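Local coordinates for RagA protein (Porphyromonas gingivalis, PDB 6SLN) that probably imports peptides across the outer membrane as a TonB-dependent receptor, its transmembrane beta-barrel holding a plug domain, at residues 838-850 / 860-872. Sequence-based numbering, arbitrary orientation.
Sequences KSVTPPITGGFSL and DADFAYIVGKWMI
Tyr865 lies flat over Gly846, with Gly846 CA 3.6 Å from the ring centroid, in a beta hairpin of the TonB-dependent receptor barrel wall. Strands 844-850 and 860-867 run antiparallel at 166°, and the ring gets across because Tyr865 CG sits between its own backbone N and carbonyl carbon (chi1 52°). With no side chain at Gly846, the aromatic face rests directly on the main chain; underneath, Tyr865 N donates to Gly846 O at 2.8 Å and Gly846 N donates back to Tyr865 O. Two residues along, at the next hydrogen-bonded pair, Phe848 takes the same torsion and lays its ring over one face of Phe863, the planes 12° apart but slid so that they barely overlap; Phe863 CB, rather than its ring, stands over the centre of the Phe848 ring at 3.5 Å. Phe848 CD1 meets the edge of Tyr865. This row belongs to the outward, probably lipid-facing side of the wall.

The other face looks into the barrel, where Thr845 and Ile866 touch Gln130 of the plug, as does Pro842 from the loop before the strand. Farther along it Ser849 OG donates to Asp862 OD2 at 2.9 Å, from above the carboxylate plane, while Asp862 OD1 has a weak hydrogen bond to Asn931 ND2.

Contact is looser at Leu850, on the surface, whose CD1 reaches Phe863 CE1. Beyond Val867 the strand pairing gives out: Pro842 packs on the aliphatic part of Lys869, whose NZ hydrogen-bonds to Gly975 O. Last, the Lys838 chain crosses one face of the Trp870 indole, CB near CD1 and CD 3.5 Å from the centroid of the six-membered ring.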
loop_
_atom_site.group_PDB
_atom_site.type_symbol
_atom_site.label_atom_id
_atom_site.label_comp_id
_atom_site.label_asym_id
_atom_site.label_seq_id
_atom_site.Cartn_x
_atom_site.Cartn_y
_atom_site.Cartn_z
ATOM N N LYS A 838 -1.250 46.857 15.869
ATOM C CA LYS A 838 -0.658 45.728 16.568
ATOM C C LYS A 838 -0.252 44.732 15.501
ATOM O O LYS A 838 -1.073 44.397 14.642
ATOM C CB LYS A 838 -1.648 45.105 17.553
ATOM C CG LYS A 838 -2.115 46.033 18.677
ATOM C CD LYS A 838 -3.309 45.446 19.428
ATOM C CE LYS A 838 -3.908 46.423 20.438
ATOM N NZ LYS A 838 -5.408 46.481 20.319
ATOM N N SER A 839 1.010 44.287 15.521
ATOM C CA SER A 839 1.556 43.502 14.409
ATOM C C SER A 839 1.349 42.012 14.630
ATOM O O SER A 839 1.501 41.516 15.743
ATOM C CB SER A 839 3.052 43.773 14.190
ATOM O OG SER A 839 3.383 45.152 14.208
ATOM N N VAL A 840 1.033 41.296 13.548
ATOM C CA VAL A 840 0.709 39.877 13.646
ATOM C C VAL A 840 1.956 39.026 13.866
ATOM O O VAL A 840 1.892 38.001 14.556
ATOM C CB VAL A 840 -0.074 39.436 12.402
ATOM C CG1 VAL A 840 -0.749 38.088 12.636
ATOM C CG2 VAL A 840 -1.112 40.472 12.089
ATOM N N THR A 841 3.090 39.423 13.317
ATOM C CA THR A 841 4.366 38.792 13.657
ATOM C C THR A 841 5.019 39.590 14.779
ATOM O O THR A 841 5.162 40.809 14.650
ATOM C CB THR A 841 5.294 38.749 12.442
ATOM O OG1 THR A 841 4.615 38.179 11.314
ATOM C CG2 THR A 841 6.562 37.956 12.724
ATOM N N PRO A 842 5.380 38.973 15.901
ATOM C CA PRO A 842 5.846 39.752 17.067
ATOM C C PRO A 842 7.148 40.471 16.767
ATOM O O PRO A 842 8.110 39.847 16.299
ATOM C CB PRO A 842 6.036 38.685 18.158
ATOM C CG PRO A 842 5.150 37.568 17.748
ATOM C CD PRO A 842 5.169 37.555 16.236
ATOM N N PRO A 843 7.225 41.780 17.045
ATOM C CA PRO A 843 8.404 42.559 16.620
ATOM C C PRO A 843 9.612 42.399 17.517
ATOM O O PRO A 843 10.728 42.684 17.061
ATOM C CB PRO A 843 7.910 44.024 16.665
ATOM C CG PRO A 843 6.442 43.956 16.976
ATOM C CD PRO A 843 6.206 42.639 17.663
ATOM N N ILE A 844 9.439 41.964 18.767
ATOM C CA ILE A 844 10.509 41.977 19.758
ATOM C C ILE A 844 10.812 40.544 20.208
ATOM O O ILE A 844 9.917 39.810 20.647
ATOM C CB ILE A 844 10.150 42.913 20.928
ATOM C CG1 ILE A 844 10.046 44.344 20.375
ATOM C CG2 ILE A 844 11.184 42.816 22.044
ATOM C CD1 ILE A 844 9.541 45.423 21.347
ATOM N N THR A 845 12.083 40.155 20.082
ATOM C CA THR A 845 12.568 38.808 20.343
ATOM C C THR A 845 13.840 38.918 21.165
ATOM O O THR A 845 14.824 39.502 20.701
ATOM C CB THR A 845 12.868 38.070 19.037
ATOM O OG1 THR A 845 11.710 38.077 18.196
ATOM C CG2 THR A 845 13.286 36.627 19.321
ATOM N N GLY A 846 13.840 38.332 22.360
ATOM C CA GLY A 846 15.036 38.322 23.174
ATOM C C GLY A 846 15.121 37.116 24.090
ATOM O O GLY A 846 14.250 36.241 24.114
ATOM N N GLY A 847 16.218 37.083 24.832
ATOM C CA GLY A 847 16.428 36.104 25.875
ATOM C C GLY A 847 17.580 36.552 26.744
ATOM O O GLY A 847 18.341 37.458 26.384
ATOM N N PHE A 848 17.689 35.922 27.907
ATOM C CA PHE A 848 18.867 36.128 28.735
ATOM C C PHE A 848 19.137 34.869 29.541
ATOM O O PHE A 848 18.218 34.122 29.890
ATOM C CB PHE A 848 18.740 37.349 29.656
ATOM C CG PHE A 848 17.492 37.369 30.485
ATOM C CD1 PHE A 848 16.302 37.870 29.965
ATOM C CD2 PHE A 848 17.510 36.918 31.799
ATOM C CE1 PHE A 848 15.139 37.905 30.741
ATOM C CE2 PHE A 848 16.355 36.964 32.590
ATOM C CZ PHE A 848 15.167 37.451 32.059
ATOM N N SER A 849 20.420 34.635 29.806
ATOM C CA SER A 849 20.891 33.453 30.514
ATOM C C SER A 849 21.775 33.893 31.676
ATOM O O SER A 849 22.703 34.691 31.490
ATOM C CB SER A 849 21.652 32.514 29.562
ATOM O OG SER A 849 20.830 32.058 28.491
ATOM N N LEU A 850 21.450 33.415 32.880
ATOM C CA LEU A 850 22.282 33.570 34.063
ATOM C C LEU A 850 23.032 32.277 34.319
ATOM O O LEU A 850 22.854 31.272 33.627
ATOM C CB LEU A 850 21.448 33.924 35.290
ATOM C CG LEU A 850 20.700 35.244 35.266
ATOM C CD1 LEU A 850 19.217 34.961 35.251
ATOM C CD2 LEU A 850 21.089 36.084 36.481
ATOM N N ASP A 860 21.921 27.067 36.321
ATOM C CA ASP A 860 21.816 27.781 35.055
ATOM C C ASP A 860 20.355 28.026 34.715
ATOM O O ASP A 860 19.539 27.098 34.733
ATOM C CB ASP A 860 22.509 27.018 33.926
ATOM C CG ASP A 860 23.995 27.275 33.900
ATOM O OD1 ASP A 860 24.448 28.091 33.069
ATOM O OD2 ASP A 860 24.706 26.688 34.742
ATOM N N ALA A 861 20.034 29.279 34.415
ATOM C CA ALA A 861 18.696 29.690 34.025
ATOM C C ALA A 861 18.768 30.258 32.619
ATOM O O ALA A 861 19.615 31.110 32.329
ATOM C CB ALA A 861 18.122 30.727 34.994
ATOM N N ASP A 862 17.903 29.772 31.745
ATOM C CA ASP A 862 17.789 30.278 30.387
ATOM C C ASP A 862 16.400 30.894 30.248
ATOM O O ASP A 862 15.388 30.190 30.346
ATOM C CB ASP A 862 18.036 29.164 29.370
ATOM C CG ASP A 862 19.508 28.801 29.252
ATOM O OD1 ASP A 862 20.004 28.042 30.106
ATOM O OD2 ASP A 862 20.173 29.273 28.309
ATOM N N PHE A 863 16.356 32.209 30.058
ATOM C CA PHE A 863 15.123 32.931 29.796
ATOM C C PHE A 863 15.039 33.349 28.335
ATOM O O PHE A 863 16.048 33.499 27.640
ATOM C CB PHE A 863 15.010 34.197 30.633
ATOM C CG PHE A 863 14.932 33.968 32.089
ATOM C CD1 PHE A 863 16.072 33.697 32.817
ATOM C CD2 PHE A 863 13.729 34.101 32.746
ATOM C CE1 PHE A 863 16.005 33.530 34.164
ATOM C CE2 PHE A 863 13.652 33.929 34.091
ATOM C CZ PHE A 863 14.792 33.639 34.805
ATOM N N ALA A 864 13.806 33.604 27.912
ATOM C CA ALA A 864 13.479 34.011 26.558
ATOM C C ALA A 864 12.168 34.785 26.606
ATOM O O ALA A 864 11.309 34.524 27.455
ATOM C CB ALA A 864 13.357 32.794 25.632
ATOM N N TYR A 865 12.010 35.737 25.691
ATOM C CA TYR A 865 10.764 36.488 25.671
ATOM C C TYR A 865 10.351 36.851 24.247
ATOM O O TYR A 865 11.161 36.894 23.312
ATOM C CB TYR A 865 10.852 37.747 26.538
ATOM C CG TYR A 865 12.032 38.633 26.246
ATOM C CD1 TYR A 865 13.251 38.422 26.872
ATOM C CD2 TYR A 865 11.920 39.700 25.370
ATOM C CE1 TYR A 865 14.333 39.239 26.618
ATOM C CE2 TYR A 865 12.997 40.527 25.108
ATOM C CZ TYR A 865 14.196 40.293 25.736
ATOM O OH TYR A 865 15.262 41.104 25.464
ATOM N N ILE A 866 9.051 37.094 24.108
ATOM C CA ILE A 866 8.411 37.483 22.863
ATOM C C ILE A 866 7.476 38.632 23.220
ATOM O O ILE A 866 6.433 38.415 23.840
ATOM C CB ILE A 866 7.646 36.317 22.221
ATOM C CG1 ILE A 866 8.610 35.194 21.846
ATOM C CG2 ILE A 866 6.861 36.766 21.007
ATOM C CD1 ILE A 866 9.475 35.505 20.649
ATOM N N VAL A 867 7.859 39.851 22.850
ATOM C CA VAL A 867 7.134 41.070 23.202
ATOM C C VAL A 867 6.498 41.654 21.949
ATOM O O VAL A 867 7.114 41.670 20.879
ATOM C CB VAL A 867 8.070 42.100 23.864
ATOM C CG1 VAL A 867 7.305 43.362 24.227
ATOM C CG2 VAL A 867 8.741 41.493 25.088
ATOM N N GLY A 868 5.274 42.148 22.082
ATOM C CA GLY A 868 4.554 42.624 20.925
ATOM C C GLY A 868 3.678 41.593 20.252
ATOM O O GLY A 868 3.088 41.900 19.206
ATOM N N LYS A 869 3.560 40.392 20.829
ATOM C CA LYS A 869 2.652 39.372 20.322
ATOM C C LYS A 869 1.224 39.668 20.771
ATOM O O LYS A 869 0.967 39.928 21.952
ATOM C CB LYS A 869 3.100 37.982 20.792
ATOM C CG LYS A 869 2.259 36.804 20.296
ATOM C CD LYS A 869 3.157 35.587 20.020
ATOM C CE LYS A 869 2.440 34.259 20.187
ATOM N NZ LYS A 869 1.199 34.083 19.367
ATOM N N TRP A 870 0.309 39.675 19.811
ATOM C CA TRP A 870 -1.119 39.671 20.049
ATOM C C TRP A 870 -1.695 38.413 19.416
ATOM O O TRP A 870 -1.046 37.739 18.606
ATOM C CB TRP A 870 -1.788 40.934 19.486
ATOM C CG TRP A 870 -1.064 42.182 19.920
ATOM C CD1 TRP A 870 0.055 42.726 19.343
ATOM C CD2 TRP A 870 -1.370 43.010 21.058
ATOM N NE1 TRP A 870 0.445 43.852 20.044
ATOM C CE2 TRP A 870 -0.412 44.044 21.095
ATOM C CE3 TRP A 870 -2.366 42.986 22.030
ATOM C CZ2 TRP A 870 -0.427 45.036 22.066
ATOM C CZ3 TRP A 870 -2.374 43.983 23.011
ATOM C CH2 TRP A 870 -1.411 44.982 23.020
ATOM N N MET A 871 -2.916 38.086 19.814
ATOM C CA MET A 871 -3.530 36.836 19.410
ATOM C C MET A 871 -5.014 36.948 19.688
ATOM O O MET A 871 -5.417 37.475 20.727
ATOM C CB MET A 871 -2.930 35.647 20.168
ATOM C CG MET A 871 -3.072 34.313 19.436
ATOM S SD MET A 871 -1.907 33.040 19.992
ATOM C CE MET A 871 -2.085 33.157 21.784
ATOM N N ILE A 872 -5.822 36.499 18.742
ATOM C CA ILE A 872 -7.257 36.429 18.978
ATOM C C ILE A 872 -7.525 35.147 19.751
ATOM O O ILE A 872 -7.145 34.058 19.313
ATOM C CB ILE A 872 -8.041 36.467 17.659
ATOM C CG1 ILE A 872 -7.705 37.743 16.905
ATOM C CG2 ILE A 872 -9.545 36.329 17.900
ATOM C CD1 ILE A 872 -8.036 37.678 15.466
#